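Local coordinates for C3-degrading proteinase (CppA protein) (Streptococcus pneumoniae, PDB 3E0R) that probably degrades complement C3 as a proteinase, and is built from two regions of the glyoxalase clan, at residues Leu16-Arg21 with Ser113-Leu118; Arg64-Glu69 with Asn190-Asp195; Arg71-Arg76 with Gln184-Asp189. One frame throughout, in Å; residues are numbered along the deposited sequence.

Contact 1. Residues Leu16-Arg21 with Ser113-Leu118; sequences LKANNR and SPEDDL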
loop_
_atom_site.group_PDB
_atom_site.type_symbol
_atom_site.label_atom_id
_atom_site.label_comp_id
_atom_site.label_asym_id
_atom_site.label_seq_id
_atom_site.Cartn_x
_atom_site.Cartn_y
_atom_site.Cartn_z
ATOM N N LEU A 16 2.266 4.474 -3.922
ATOM C CA LEU A 16 1.475 4.307 -5.130
ATOM C C LEU A 16 1.510 5.617 -5.917
ATOM O O LEU A 16 1.323 6.707 -5.359
ATOM C CB LEU A 16 0.029 3.920 -4.776
ATOM C CG LEU A 16 -0.154 2.647 -3.918
ATOM C CD1 LEU A 16 -1.662 2.349 -3.707
ATOM C CD2 LEU A 16 0.555 1.375 -4.522
ATOM N N LYS A 17 1.745 5.510 -7.219
ATOM C CA LYS A 17 1.624 6.653 -8.110
ATOM C C LYS A 17 0.136 7.014 -8.360
ATOM O O LYS A 17 -0.719 6.117 -8.498
ATOM C CB LYS A 17 2.412 6.424 -9.391
ATOM C CG LYS A 17 3.854 6.290 -9.084
ATOM C CD LYS A 17 4.675 5.894 -10.309
ATOM C CE LYS A 17 4.961 7.063 -11.277
ATOM N NZ LYS A 17 5.125 6.636 -12.687
ATOM N N ALA A 18 -0.137 8.328 -8.323
ATOM C CA ALA A 18 -1.488 8.916 -8.406
ATOM C C ALA A 18 -1.480 9.885 -9.571
ATOM O O ALA A 18 -0.517 10.601 -9.752
ATOM C CB ALA A 18 -1.825 9.668 -7.135
ATOM N N ASN A 19 -2.544 9.889 -10.371
ATOM C CA ASN A 19 -2.677 10.831 -11.497
ATOM C C ASN A 19 -3.270 12.149 -11.016
ATOM O O ASN A 19 -2.571 13.147 -10.933
ATOM C CB ASN A 19 -3.508 10.224 -12.649
ATOM C CG ASN A 19 -3.764 11.220 -13.829
ATOM O OD1 ASN A 19 -3.299 12.367 -13.838
ATOM N ND2 ASN A 19 -4.513 10.756 -14.821
ATOM N N ASN A 20 -4.559 12.160 -10.719
ATOM C CA ASN A 20 -5.178 13.356 -10.173
ATOM C C ASN A 20 -5.106 13.322 -8.661
ATOM O O ASN A 20 -5.646 12.429 -8.037
ATOM C CB ASN A 20 -6.625 13.495 -10.625
ATOM C CG ASN A 20 -7.178 14.861 -10.313
ATOM O OD1 ASN A 20 -7.344 15.250 -9.137
ATOM N ND2 ASN A 20 -7.424 15.624 -11.368
ATOM N N ARG A 21 -4.425 14.294 -8.084
ATOM C CA ARG A 21 -4.291 14.391 -6.641
ATOM C C ARG A 21 -5.616 14.507 -5.903
ATOM O O ARG A 21 -5.880 13.757 -4.957
ATOM C CB ARG A 21 -3.445 15.607 -6.262
ATOM C CG ARG A 21 -2.693 15.383 -4.989
ATOM C CD ARG A 21 -2.738 16.578 -4.099
ATOM N NE ARG A 21 -1.788 16.412 -3.001
ATOM C CZ ARG A 21 -0.471 16.590 -3.117
ATOM N NH1 ARG A 21 0.086 16.928 -4.278
ATOM N NH2 ARG A 21 0.295 16.444 -2.062
ATOM N N SER A 113 -9.582 2.248 -6.312
ATOM C CA SER A 113 -9.116 3.603 -6.218
ATOM C C SER A 113 -9.172 4.223 -7.643
ATOM O O SER A 113 -9.287 3.493 -8.646
ATOM C CB SER A 113 -7.672 3.593 -5.710
ATOM O OG SER A 113 -6.799 3.518 -6.818
ATOM N N PRO A 114 -9.039 5.560 -7.730
ATOM C CA PRO A 114 -8.953 6.281 -9.001
ATOM C C PRO A 114 -7.886 5.730 -9.967
ATOM O O PRO A 114 -7.991 5.980 -11.163
ATOM C CB PRO A 114 -8.567 7.705 -8.581
ATOM C CG PRO A 114 -8.901 7.821 -7.178
ATOM C CD PRO A 114 -8.906 6.471 -6.570
ATOM N N GLU A 115 -6.860 5.020 -9.466
ATOM C CA GLU A 115 -5.836 4.431 -10.361
ATOM C C GLU A 115 -6.027 2.920 -10.540
ATOM O O GLU A 115 -5.132 2.205 -11.043
ATOM C CB GLU A 115 -4.434 4.729 -9.848
ATOM C CG GLU A 115 -4.193 6.133 -9.421
ATOM C CD GLU A 115 -4.361 7.144 -10.499
ATOM O OE1 GLU A 115 -4.128 6.860 -11.719
ATOM O OE2 GLU A 115 -4.716 8.271 -10.101
ATOM N N ASP A 116 -7.194 2.471 -10.072
ATOM C CA ASP A 116 -7.717 1.090 -10.188
ATOM C C ASP A 116 -6.928 0.122 -9.335
ATOM O O ASP A 116 -6.770 -1.042 -9.669
ATOM C CB ASP A 116 -7.745 0.589 -11.641
ATOM C CG ASP A 116 -8.510 1.487 -12.547
ATOM O OD1 ASP A 116 -9.741 1.616 -12.334
ATOM O OD2 ASP A 116 -7.867 2.060 -13.466
ATOM N N ASP A 117 -6.419 0.617 -8.233
ATOM C CA ASP A 117 -5.812 -0.227 -7.247
ATOM C C ASP A 117 -6.967 -0.788 -6.443
ATOM O O ASP A 117 -7.875 -0.059 -6.052
ATOM C CB ASP A 117 -4.872 0.616 -6.399
ATOM C CG ASP A 117 -3.630 1.080 -7.180
ATOM O OD1 ASP A 117 -3.077 0.219 -7.927
ATOM O OD2 ASP A 117 -3.187 2.287 -7.019
ATOM N N LEU A 118 -6.960 -2.102 -6.226
ATOM C CA LEU A 118 -7.996 -2.769 -5.429
ATOM C C LEU A 118 -7.570 -2.781 -3.980
ATOM O O LEU A 118 -6.483 -3.251 -3.644
ATOM C CB LEU A 118 -8.204 -4.191 -5.937
ATOM C CG LEU A 118 -9.331 -5.074 -5.392
ATOM C CD1 LEU A 118 -10.749 -4.454 -5.422
ATOM C CD2 LEU A 118 -9.345 -6.317 -6.214
HETATM O O HOH W 1 -1.105 3.045 -8.900
HETATM O O HOH W 2 -5.159 7.531 -13.852
#
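Glu115 meets the chain just past the end of the strand, at Asn19: Asn19 N donates to Glu115 OE2 over 2.7 Å, with an N-H...O angle of 170°. Although straight at the hydrogen, the bond reaches the oxygen from above the carboxylate, 65° out of its plane. Asn19 CB lies beside the two carboxylate oxygens, 3.4 Å from Glu115 OE2, and Glu115 CG rests 3.6 Å from Lys17 O. The glutamate chain is bent at chi2 (-61°), which turns CD out of an extended course. At the other end Leu16 CD1 and Asp117 OD2 approach tip to tip at 3.6 Å. A water donates both to Asp117 OD2 and to Lys17 O and so links the two segments.

The acidic loop is shaped by a type I turn from Ser113 to Asp116, while Ser113 OG accepts from Glu115 N (3.0 Å) in an ST turn and from Asp117 N. Lys72 pairs with Asp117 OD1, and Asn24 gives Glu115 OE2 a second hydrogen bond. The contact thus sets the 107-112 to 118-122 hairpin loop against the end of strand 9-18, beside helix 21-31, with Leu74 of strand 74-81 touching both Leu16 and Asp117.

Contact 2. Residues Arg64-Glu69 with Asn190-Asp195; sequences RTRKVE and NTVTWD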
loop_
_atom_site.group_PDB
_atom_site.type_symbol
_atom_site.label_atom_id
_atom_site.label_comp_id
_atom_site.label_asym_id
_atom_site.label_seq_id
_atom_site.Cartn_x
_atom_site.Cartn_y
_atom_site.Cartn_z
ATOM N N ARG A 64 3.544 12.073 -18.897
ATOM C CA ARG A 64 4.707 11.205 -18.724
ATOM C C ARG A 64 4.286 9.751 -18.400
ATOM O O ARG A 64 5.116 8.844 -18.310
ATOM C CB ARG A 64 5.525 11.749 -17.533
ATOM C CG ARG A 64 7.040 11.844 -17.731
ATOM C CD ARG A 64 7.787 11.523 -16.416
ATOM N NE ARG A 64 7.449 12.448 -15.317
ATOM C CZ ARG A 64 7.218 12.090 -14.042
ATOM N NH1 ARG A 64 7.240 10.822 -13.669
ATOM N NH2 ARG A 64 6.946 13.016 -13.122
ATOM N N THR A 65 3.003 9.538 -18.187
ATOM C CA THR A 65 2.575 8.373 -17.456
ATOM C C THR A 65 1.356 7.751 -18.130
ATOM O O THR A 65 0.589 8.444 -18.810
ATOM C CB THR A 65 2.313 8.790 -15.974
ATOM O OG1 THR A 65 3.370 9.658 -15.548
ATOM C CG2 THR A 65 2.244 7.587 -15.052
ATOM N N ARG A 66 1.206 6.438 -17.979
ATOM C CA ARG A 66 0.037 5.762 -18.494
ATOM C C ARG A 66 -0.486 4.686 -17.572
ATOM O O ARG A 66 0.127 4.342 -16.577
ATOM C CB ARG A 66 0.306 5.173 -19.889
ATOM C CG ARG A 66 1.291 4.044 -19.888
ATOM C CD ARG A 66 1.253 3.228 -21.154
ATOM N NE ARG A 66 2.343 2.260 -21.104
ATOM C CZ ARG A 66 2.265 1.044 -20.581
ATOM N NH1 ARG A 66 3.343 0.272 -20.569
ATOM N NH2 ARG A 66 1.130 0.585 -20.063
ATOM N N LYS A 67 -1.654 4.178 -17.935
ATOM C CA LYS A 67 -2.380 3.197 -17.186
ATOM C C LYS A 67 -1.709 1.830 -17.409
ATOM O O LYS A 67 -1.287 1.513 -18.523
ATOM C CB LYS A 67 -3.830 3.192 -17.693
ATOM C CG LYS A 67 -4.910 3.028 -16.610
ATOM C CD LYS A 67 -5.257 4.354 -15.818
ATOM C CE LYS A 67 -6.781 4.420 -15.329
ATOM N NZ LYS A 67 -7.038 4.844 -13.859
ATOM N N VAL A 68 -1.618 1.020 -16.357
ATOM C CA VAL A 68 -1.202 -0.395 -16.517
ATOM C C VAL A 68 -2.176 -1.154 -17.445
ATOM O O VAL A 68 -3.381 -0.924 -17.441
ATOM C CB VAL A 68 -1.042 -1.166 -15.147
ATOM C CG1 VAL A 68 -0.575 -2.647 -15.385
ATOM C CG2 VAL A 68 -0.096 -0.415 -14.185
ATOM N N GLU A 69 -1.607 -2.009 -18.285
ATOM C CA GLU A 69 -2.358 -2.983 -19.038
ATOM C C GLU A 69 -2.087 -4.335 -18.391
ATOM O O GLU A 69 -0.935 -4.791 -18.280
ATOM C CB GLU A 69 -1.926 -3.029 -20.516
ATOM C CG GLU A 69 -2.236 -1.748 -21.308
ATOM C CD GLU A 69 -3.741 -1.524 -21.508
ATOM O OE1 GLU A 69 -4.450 -2.531 -21.864
ATOM O OE2 GLU A 69 -4.197 -0.348 -21.308
ATOM N N ASN A 190 9.431 2.322 -13.252
ATOM C CA ASN A 190 8.374 2.857 -12.407
ATOM C C ASN A 190 7.845 4.232 -12.770
ATOM O O ASN A 190 6.847 4.695 -12.195
ATOM C CB ASN A 190 8.744 2.783 -10.913
ATOM C CG ASN A 190 9.804 3.774 -10.481
ATOM O OD1 ASN A 190 9.770 4.219 -9.349
ATOM N ND2 ASN A 190 10.779 4.048 -11.314
ATOM N N THR A 191 8.512 4.872 -13.725
ATOM C CA THR A 191 8.049 6.105 -14.321
ATOM C C THR A 191 6.997 5.851 -15.417
ATOM O O THR A 191 6.337 6.789 -15.860
ATOM C CB THR A 191 9.221 6.812 -14.994
ATOM O OG1 THR A 191 9.815 5.892 -15.913
ATOM C CG2 THR A 191 10.262 7.227 -13.979
ATOM N N VAL A 192 6.851 4.606 -15.866
ATOM C CA VAL A 192 6.071 4.343 -17.078
ATOM C C VAL A 192 4.543 4.345 -16.811
ATOM O O VAL A 192 3.758 4.844 -17.674
ATOM C CB VAL A 192 6.569 3.054 -17.859
ATOM C CG1 VAL A 192 5.621 2.691 -19.035
ATOM C CG2 VAL A 192 8.048 3.237 -18.370
ATOM N N THR A 193 4.149 3.828 -15.641
ATOM C CA THR A 193 2.751 3.507 -15.323
ATOM C C THR A 193 2.377 4.060 -13.969
ATOM O O THR A 193 3.274 4.330 -13.170
ATOM C CB THR A 193 2.516 1.959 -15.287
ATOM O OG1 THR A 193 3.438 1.377 -14.344
ATOM C CG2 THR A 193 2.684 1.300 -16.728
ATOM N N TRP A 194 1.076 4.218 -13.704
ATOM C CA TRP A 194 0.541 4.466 -12.313
ATOM C C TRP A 194 0.423 3.177 -11.542
ATOM O O TRP A 194 -0.472 2.369 -11.803
ATOM C CB TRP A 194 -0.827 5.185 -12.356
ATOM C CG TRP A 194 -0.723 6.624 -12.884
ATOM C CD1 TRP A 194 -0.139 7.696 -12.245
ATOM C CD2 TRP A 194 -1.171 7.126 -14.169
ATOM N NE1 TRP A 194 -0.200 8.815 -13.043
ATOM C CE2 TRP A 194 -0.854 8.504 -14.210
ATOM C CE3 TRP A 194 -1.852 6.555 -15.256
ATOM C CZ2 TRP A 194 -1.163 9.301 -15.296
ATOM C CZ3 TRP A 194 -2.165 7.350 -16.340
ATOM C CH2 TRP A 194 -1.815 8.717 -16.354
ATOM N N ASP A 195 1.344 2.913 -10.625
ATOM C CA ASP A 195 1.365 1.599 -9.931
ATOM C C ASP A 195 2.135 1.782 -8.653
ATOM O O ASP A 195 2.566 2.873 -8.393
ATOM C CB ASP A 195 2.083 0.543 -10.796
ATOM C CG ASP A 195 1.687 -0.916 -10.444
ATOM O OD1 ASP A 195 1.095 -1.230 -9.373
ATOM O OD2 ASP A 195 1.959 -1.741 -11.306
HETATM O O HOH W 3 -2.408 2.095 -13.933
#
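Arg66 and Thr193 face each other in a single backbone bridge, their CA atoms 4.7 Å apart. Two hydrogen bonds define it: Arg66 N donates to Val192 O at 3.0 Å, and Trp194 N returns a bond of the same length to Arg66 O. The second donor lies nearly on the carbonyl axis (C=O...N angle 161°), whereas the first is tilted 21° from the carbonyl plane. Arg66 O also receives a CA-H...O contact from Thr193, so two donors of the facing segment converge on it. Farther along, a water accepts from Val68 N and donates to Trp194 O, extending the backbone link through one water.

The aromatic component is a CH-pi contact. Thr65 CG2 stands 3.4 Å from the centroid of the five-membered ring of Trp194, only 12° off the ring normal. Arg66 N lies over the same face. Trp194 NE1 donates a hydrogen bond to Ala60 O, which helps fix the indole's rotation.

Van der Waals contacts flank the bridge. Val68 CG2 packs against Thr193 CB at 3.7 Å, and Thr193 CG2 lies over one face of the Arg66 guanidinium, toward the rim, 3.6 Å above the plane. The Arg66 side chain runs beside Val192, pointing the same way, and its guanidinium forms a salt bridge with Asp185.

An isolated beta bridge with a threonine methyl set on a tryptophan face is the pattern here: it joins the loop between strands 53-59 and 74-81 to the one leading into strand 196-203, linking the two glyoxalase-clan family regions.

Contact 3. Residues Arg71-Arg76 with Gln184-Asp189; sequences RKKLAR and QDLTVD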
loop_
_atom_site.group_PDB
_atom_site.type_symbol
_atom_site.label_atom_id
_atom_site.label_comp_id
_atom_site.label_asym_id
_atom_site.label_seq_id
_atom_site.Cartn_x
_atom_site.Cartn_y
_atom_site.Cartn_z
ATOM N N ARG A 71 -2.321 -7.119 -15.224
ATOM C CA ARG A 71 -2.164 -7.139 -13.797
ATOM C C ARG A 71 -1.214 -6.024 -13.403
ATOM O O ARG A 71 -0.243 -5.688 -14.144
ATOM C CB ARG A 71 -1.670 -8.509 -13.317
ATOM C CG ARG A 71 -2.782 -9.434 -12.980
ATOM C CD ARG A 71 -2.300 -10.807 -12.556
ATOM N NE ARG A 71 -3.444 -11.657 -12.238
ATOM C CZ ARG A 71 -3.395 -12.799 -11.562
ATOM N NH1 ARG A 71 -2.249 -13.269 -11.083
ATOM N NH2 ARG A 71 -4.520 -13.477 -11.360
ATOM N N LYS A 72 -1.493 -5.438 -12.247
ATOM C CA LYS A 72 -0.603 -4.396 -11.702
ATOM C C LYS A 72 0.352 -5.087 -10.775
ATOM O O LYS A 72 0.053 -6.161 -10.255
ATOM C CB LYS A 72 -1.391 -3.329 -10.934
ATOM C CG LYS A 72 -2.357 -2.502 -11.742
ATOM C CD LYS A 72 -2.927 -1.340 -10.887
ATOM C CE LYS A 72 -2.121 -0.043 -11.039
ATOM N NZ LYS A 72 -2.543 1.062 -10.099
ATOM N N LYS A 73 1.497 -4.456 -10.539
ATOM C CA LYS A 73 2.463 -4.935 -9.525
ATOM C C LYS A 73 1.756 -5.032 -8.151
ATOM O O LYS A 73 1.933 -5.986 -7.410
ATOM C CB LYS A 73 3.679 -4.017 -9.493
ATOM C CG LYS A 73 4.465 -4.002 -10.791
ATOM C CD LYS A 73 5.702 -3.087 -10.660
ATOM C CE LYS A 73 6.200 -2.554 -12.013
ATOM N NZ LYS A 73 7.488 -1.777 -11.921
ATOM N N LEU A 74 0.891 -4.071 -7.860
ATOM C CA LEU A 74 0.039 -4.129 -6.673
ATOM C C LEU A 74 -1.152 -4.970 -7.048
ATOM O O LEU A 74 -1.969 -4.555 -7.850
ATOM C CB LEU A 74 -0.421 -2.733 -6.190
ATOM C CG LEU A 74 -1.267 -2.794 -4.883
ATOM C CD1 LEU A 74 -0.429 -3.062 -3.722
ATOM C CD2 LEU A 74 -2.060 -1.548 -4.655
ATOM N N ALA A 75 -1.220 -6.171 -6.500
ATOM C CA ALA A 75 -2.365 -7.050 -6.647
ATOM C C ALA A 75 -3.519 -6.501 -5.767
ATOM O O ALA A 75 -4.570 -6.157 -6.296
ATOM C CB ALA A 75 -1.984 -8.512 -6.290
ATOM N N ARG A 76 -3.292 -6.357 -4.461
ATOM C CA ARG A 76 -4.259 -5.710 -3.553
ATOM C C ARG A 76 -3.557 -4.993 -2.398
ATOM O O ARG A 76 -2.604 -5.508 -1.882
ATOM C CB ARG A 76 -5.188 -6.743 -2.922
ATOM C CG ARG A 76 -6.416 -7.149 -3.722
ATOM C CD ARG A 76 -7.516 -7.691 -2.804
ATOM N NE ARG A 76 -7.011 -8.816 -2.024
ATOM C CZ ARG A 76 -7.767 -9.660 -1.300
ATOM N NH1 ARG A 76 -9.075 -9.523 -1.203
ATOM N NH2 ARG A 76 -7.202 -10.653 -0.642
ATOM N N GLN A 184 2.424 -7.643 -19.089
ATOM C CA GLN A 184 3.450 -6.820 -19.739
ATOM C C GLN A 184 4.107 -5.811 -18.793
ATOM O O GLN A 184 5.309 -5.598 -18.861
ATOM C CB GLN A 184 2.871 -6.105 -20.982
ATOM C CG GLN A 184 1.612 -5.228 -20.744
ATOM C CD GLN A 184 1.366 -4.215 -21.881
ATOM O OE1 GLN A 184 0.909 -4.586 -22.956
ATOM N NE2 GLN A 184 1.644 -2.917 -21.619
ATOM N N ASP A 185 3.328 -5.230 -17.888
ATOM C CA ASP A 185 3.790 -4.122 -17.031
ATOM C C ASP A 185 4.276 -4.507 -15.628
ATOM O O ASP A 185 4.560 -3.620 -14.778
ATOM C CB ASP A 185 2.658 -3.070 -16.925
ATOM C CG ASP A 185 2.295 -2.464 -18.277
ATOM O OD1 ASP A 185 3.051 -2.672 -19.252
ATOM O OD2 ASP A 185 1.246 -1.795 -18.362
ATOM N N LEU A 186 4.417 -5.799 -15.373
ATOM C CA LEU A 186 4.775 -6.288 -14.038
ATOM C C LEU A 186 6.218 -6.019 -13.661
ATOM O O LEU A 186 6.585 -6.129 -12.496
ATOM C CB LEU A 186 4.505 -7.799 -13.941
ATOM C CG LEU A 186 3.070 -8.275 -13.780
ATOM C CD1 LEU A 186 3.048 -9.825 -13.676
ATOM C CD2 LEU A 186 2.452 -7.568 -12.582
ATOM N N THR A 187 7.057 -5.718 -14.654
ATOM C CA THR A 187 8.454 -5.292 -14.412
ATOM C C THR A 187 8.850 -3.947 -15.080
ATOM O O THR A 187 10.037 -3.586 -15.118
ATOM C CB THR A 187 9.429 -6.396 -14.833
ATOM O OG1 THR A 187 9.496 -6.460 -16.262
ATOM C CG2 THR A 187 8.985 -7.766 -14.256
ATOM N N VAL A 188 7.864 -3.175 -15.531
ATOM C CA VAL A 188 8.109 -1.906 -16.235
ATOM C C VAL A 188 8.848 -0.868 -15.335
ATOM O O VAL A 188 8.616 -0.779 -14.123
ATOM C CB VAL A 188 6.741 -1.322 -16.787
ATOM C CG1 VAL A 188 5.897 -0.722 -15.680
ATOM C CG2 VAL A 188 6.945 -0.309 -17.842
ATOM N N ASP A 189 9.733 -0.069 -15.919
ATOM C CA ASP A 189 10.298 1.046 -15.178
ATOM C C ASP A 189 9.178 1.894 -14.490
ATOM O O ASP A 189 8.122 2.156 -15.089
ATOM C CB ASP A 189 11.156 1.918 -16.091
ATOM C CG ASP A 189 11.861 3.016 -15.336
ATOM O OD1 ASP A 189 12.245 2.777 -14.163
ATOM O OD2 ASP A 189 12.056 4.107 -15.909
HETATM O O HOH W 4 0.778 -6.219 -16.693
#
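Lys73 reaches across to Val188 in a loop-to-loop contact, partly buried, that sets the approach to strand 74-81 against the connection between strands 176-180 and 196-203. Its one direct hydrogen bond runs from Lys73 NZ to Val188 O at 2.7 Å; the ammonium lies in the carbonyl plane, at a C=O...N angle of 149°. The lysine chain is extended beyond CG (CD anti to CA, chi2 -178°), and its methylenes pass close to the backbone carbonyls of the opposite segment: Lys73 CG is 3.5 Å from Leu186 O and Lys73 CE is 3.4 Å from Asp185 O. The ammonium also donates to Asn235 O, and these two acceptors, Val188 O and Asn235 O, would favour its charged form.

Leu186 adds a methyl contact with the backbone. Its CD2 branch enters beside the other segment, 3.6 Å from both Arg71 O and Lys72 O, and the same side chain touches His158 of strand 151-159. Water completes the join, donating to Arg71 O at 2.8 Å and accepting from Asp185 N.

On the strand side, Lys73 is backbone-bonded to His158, and Ala75 and Arg76 both face Glu156. A lysine-to-carbonyl hydrogen bond thus ties the 184-189 loop to the residues just before the classic beta bulge in the antiparallel pairing of inner strands 74-81 and 151-159, within the seven-stranded mixed sheet.

How the contacts relate
Contact 1 is the most buried of the three and lies within the N-terminal family region; contacts 2 and 3 are partly buried and each joins that region to the C-terminal one. Contacts 2 and 3 also share their elements, using successive parts of the same two connections, with Asp195 OD2 meeting Lys73 N and Asp185 OD2 meeting Glu69 N between them. Their chemistry differs: a carboxylate on a backbone N-H in contact 1, paired backbones and an indole face in contact 2, a lysine on a carbonyl in contact 3. A salt bridge from Lys67 to Asp116 joins contact 2 to contact 1, and Lys72 ties contact 3 to contact 1.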